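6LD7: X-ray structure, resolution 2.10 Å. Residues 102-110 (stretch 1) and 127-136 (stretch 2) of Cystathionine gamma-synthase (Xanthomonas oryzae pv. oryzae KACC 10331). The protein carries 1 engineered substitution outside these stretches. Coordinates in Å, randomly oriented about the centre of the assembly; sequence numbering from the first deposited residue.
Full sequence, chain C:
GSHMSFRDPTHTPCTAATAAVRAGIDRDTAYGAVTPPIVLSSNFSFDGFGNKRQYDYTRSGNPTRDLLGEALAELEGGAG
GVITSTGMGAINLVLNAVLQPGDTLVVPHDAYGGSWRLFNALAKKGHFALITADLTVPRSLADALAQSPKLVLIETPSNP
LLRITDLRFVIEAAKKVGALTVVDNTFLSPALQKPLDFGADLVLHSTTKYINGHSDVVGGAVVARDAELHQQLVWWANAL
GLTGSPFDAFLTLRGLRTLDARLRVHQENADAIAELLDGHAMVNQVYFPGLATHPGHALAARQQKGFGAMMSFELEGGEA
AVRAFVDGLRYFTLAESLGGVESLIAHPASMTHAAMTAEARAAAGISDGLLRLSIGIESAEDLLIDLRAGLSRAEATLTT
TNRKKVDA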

# COMPACT_ATOMS: atom_id res chain seq x y z
N GLY C 102 -1.81 -40.70 16.38
CA GLY C 102 -1.50 -41.34 17.67
C GLY C 102 -1.23 -40.33 18.78
O GLY C 102 -1.22 -40.74 19.93
N ASP C 103 -0.95 -39.05 18.48
CA ASP C 103 -0.74 -38.03 19.53
C ASP C 103 -2.12 -37.51 19.92
O ASP C 103 -3.03 -37.45 19.11
CB ASP C 103 0.06 -36.81 19.09
CG ASP C 103 1.50 -37.09 18.82
OD1 ASP C 103 1.92 -38.12 19.24
OD2 ASP C 103 2.18 -36.25 18.15
N THR C 104 -2.18 -36.97 21.13
CA THR C 104 -3.40 -36.38 21.68
C THR C 104 -3.10 -34.92 21.99
O THR C 104 -2.04 -34.59 22.53
CB THR C 104 -3.83 -37.19 22.93
OG1 THR C 104 -4.35 -38.46 22.52
CG2 THR C 104 -4.98 -36.52 23.61
N LEU C 105 -4.10 -34.11 21.76
CA LEU C 105 -4.10 -32.67 22.04
C LEU C 105 -5.18 -32.42 23.09
O LEU C 105 -6.35 -32.84 22.91
CB LEU C 105 -4.44 -31.91 20.76
CG LEU C 105 -4.81 -30.44 20.96
CD1 LEU C 105 -3.54 -29.67 21.33
CD2 LEU C 105 -5.44 -29.84 19.68
N VAL C 106 -4.82 -31.66 24.11
CA VAL C 106 -5.80 -31.21 25.10
C VAL C 106 -6.22 -29.78 24.77
O VAL C 106 -5.38 -28.97 24.60
CB VAL C 106 -5.19 -31.27 26.51
CG1 VAL C 106 -6.23 -30.86 27.52
CG2 VAL C 106 -4.66 -32.65 26.79
N VAL C 107 -7.51 -29.54 24.73
CA VAL C 107 -8.16 -28.27 24.34
C VAL C 107 -9.06 -27.82 25.47
O VAL C 107 -9.83 -28.62 25.97
CB VAL C 107 -9.00 -28.55 23.09
CG1 VAL C 107 -9.78 -27.37 22.69
CG2 VAL C 107 -8.05 -28.96 22.00
N PRO C 108 -9.08 -26.52 25.81
CA PRO C 108 -10.04 -26.00 26.77
C PRO C 108 -11.46 -26.18 26.24
O PRO C 108 -11.65 -25.94 25.09
CB PRO C 108 -9.74 -24.50 26.86
CG PRO C 108 -8.32 -24.41 26.36
CD PRO C 108 -8.18 -25.49 25.29
N HIS C 109 -12.39 -26.51 27.12
CA HIS C 109 -13.83 -26.62 26.85
C HIS C 109 -14.34 -25.33 26.21
O HIS C 109 -15.21 -25.37 25.40
CB HIS C 109 -14.49 -27.10 28.14
CG HIS C 109 -14.66 -26.02 29.18
ND1 HIS C 109 -13.57 -25.31 29.77
CD2 HIS C 109 -15.78 -25.43 29.63
CE1 HIS C 109 -14.05 -24.37 30.55
NE2 HIS C 109 -15.38 -24.41 30.46
N ASP C 110 -13.83 -24.16 26.55
CA ASP C 110 -14.44 -22.90 26.07
C ASP C 110 -13.49 -22.21 25.05
O ASP C 110 -13.53 -21.00 24.93
CB ASP C 110 -14.76 -22.03 27.30
CG ASP C 110 -13.57 -21.70 28.19
OD1 ASP C 110 -12.47 -22.19 27.92
OD2 ASP C 110 -13.76 -20.91 29.19
N HIS C 127 -5.98 -37.08 12.22
CA HIS C 127 -4.64 -36.42 12.28
C HIS C 127 -4.04 -36.51 13.70
O HIS C 127 -2.78 -36.47 13.86
CB HIS C 127 -4.74 -34.95 11.77
CG HIS C 127 -4.86 -34.81 10.30
ND1 HIS C 127 -5.24 -35.88 9.47
CD2 HIS C 127 -4.66 -33.74 9.50
CE1 HIS C 127 -5.33 -35.44 8.23
NE2 HIS C 127 -4.99 -34.15 8.23
N PHE C 128 -4.90 -36.61 14.70
CA PHE C 128 -4.52 -36.62 16.14
C PHE C 128 -5.83 -36.86 16.88
O PHE C 128 -6.89 -36.80 16.21
CB PHE C 128 -3.80 -35.33 16.61
CG PHE C 128 -4.47 -34.05 16.22
CD1 PHE C 128 -5.58 -33.59 16.90
CD2 PHE C 128 -3.99 -33.30 15.13
CE1 PHE C 128 -6.23 -32.43 16.48
CE2 PHE C 128 -4.62 -32.12 14.74
CZ PHE C 128 -5.77 -31.72 15.37
N ALA C 129 -5.74 -37.17 18.19
CA ALA C 129 -6.94 -37.30 19.04
C ALA C 129 -7.04 -36.04 19.94
O ALA C 129 -6.04 -35.39 20.23
CB ALA C 129 -6.82 -38.58 19.85
N LEU C 130 -8.25 -35.67 20.27
CA LEU C 130 -8.65 -34.52 21.12
C LEU C 130 -9.08 -35.04 22.49
O LEU C 130 -9.86 -35.97 22.49
CB LEU C 130 -9.93 -33.92 20.57
CG LEU C 130 -9.79 -33.15 19.31
CD1 LEU C 130 -11.10 -32.40 19.08
CD2 LEU C 130 -8.58 -32.23 19.47
N ILE C 131 -8.72 -34.34 23.53
CA ILE C 131 -9.30 -34.44 24.89
C ILE C 131 -9.79 -33.04 25.23
O ILE C 131 -9.03 -32.09 25.07
CB ILE C 131 -8.28 -34.95 25.92
CG1 ILE C 131 -7.88 -36.40 25.66
CG2 ILE C 131 -8.84 -34.88 27.34
CD1 ILE C 131 -6.65 -36.80 26.45
N THR C 132 -11.03 -32.90 25.66
CA THR C 132 -11.52 -31.61 26.14
C THR C 132 -11.41 -31.57 27.67
O THR C 132 -11.47 -32.59 28.31
CB THR C 132 -12.84 -31.23 25.46
OG1 THR C 132 -13.55 -30.72 26.59
CG2 THR C 132 -13.54 -32.33 24.72
N ALA C 133 -11.05 -30.42 28.23
CA ALA C 133 -10.76 -30.26 29.67
C ALA C 133 -11.14 -28.85 30.07
O ALA C 133 -11.04 -27.92 29.25
CB ALA C 133 -9.32 -30.52 29.99
N ASP C 134 -11.59 -28.72 31.30
CA ASP C 134 -11.72 -27.40 31.96
C ASP C 134 -10.42 -27.19 32.71
O ASP C 134 -10.23 -27.80 33.79
CB ASP C 134 -12.99 -27.33 32.82
CG ASP C 134 -13.18 -25.95 33.43
OD1 ASP C 134 -12.14 -25.14 33.51
OD2 ASP C 134 -14.34 -25.70 33.83
N LEU C 135 -9.51 -26.40 32.15
CA LEU C 135 -8.19 -26.17 32.74
C LEU C 135 -8.26 -25.38 34.06
O LEU C 135 -7.20 -25.21 34.70
CB LEU C 135 -7.30 -25.50 31.68
CG LEU C 135 -7.07 -26.27 30.38
CD1 LEU C 135 -6.00 -25.56 29.59
CD2 LEU C 135 -6.64 -27.70 30.62
N THR C 136 -9.40 -24.80 34.44
CA THR C 136 -9.57 -24.17 35.78
C THR C 136 -10.02 -25.22 36.82
O THR C 136 -10.17 -24.88 37.92
CB THR C 136 -10.62 -23.06 35.75
OG1 THR C 136 -11.94 -23.61 35.47
CG2 THR C 136 -10.31 -22.02 34.71
O HOH W 1 -10.60 -24.38 30.21

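Two neighbouring parallel strands, residues 104-108 and 129-133, make this contact, their backbones bonded in the alternating pattern typical of parallel sheets. Gly102, with a positive phi of 89° that glycine tolerates easily, leads into the pairing. Asp103 joins through its backbone: its O accepts a hydrogen bond from Ala129 N at 2.9 Å.

Thr104 sits beside Ala129, and both side chains lie on the same face of the sheet. Thr104 OG1 lies 3.6 Å from Ala129 CB, while Thr104 CG2 comes within 3.3 Å of Ile131 CD1, a tight approach. A beta-branched residue such as threonine suits the extended backbone here.

Leu105 uses both backbone polar groups: its N donates to Ala129 O (2.8 Å) and its O accepts from Ile131 N (2.9 Å). Its side chain occupies the other face, where CD2 meets Leu130 CD2 at 4.0 Å and Phe128 CE1 at 4.2 Å, forming a small apolar cluster. Val106, back on the face of Thr104, makes no such N-H bond across the strands; instead its CA lies 3.3 Å from Ile131 O in a CA-H...O contact. Its CG1 packs against Ala133 CB at 4.0 Å, a fitting place for a compact, branched apolar residue.

Val107 resumes the ladder: Val107 N donates to Ile131 O (3.0 Å). Val107 O accepts from Ala133 N (3.1 Å), while Val107 CG2 extends the apolar cluster to Leu130 CD2 at 4.2 Å. Pro108 lacks an amide hydrogen, yet its position requires none toward stretch 2: its CA approaches Ala133 O at 3.3 Å, and its CG touches Leu135 CD1 at 4.1 Å.

His109 N closes the ladder on Ala133 O (2.9 Å). Its ring receives Asp134 CB over one face, 4.0 Å from the centroid, and a water bridges His109 ND1 (3.1 Å) to Leu135 N (3.0 Å).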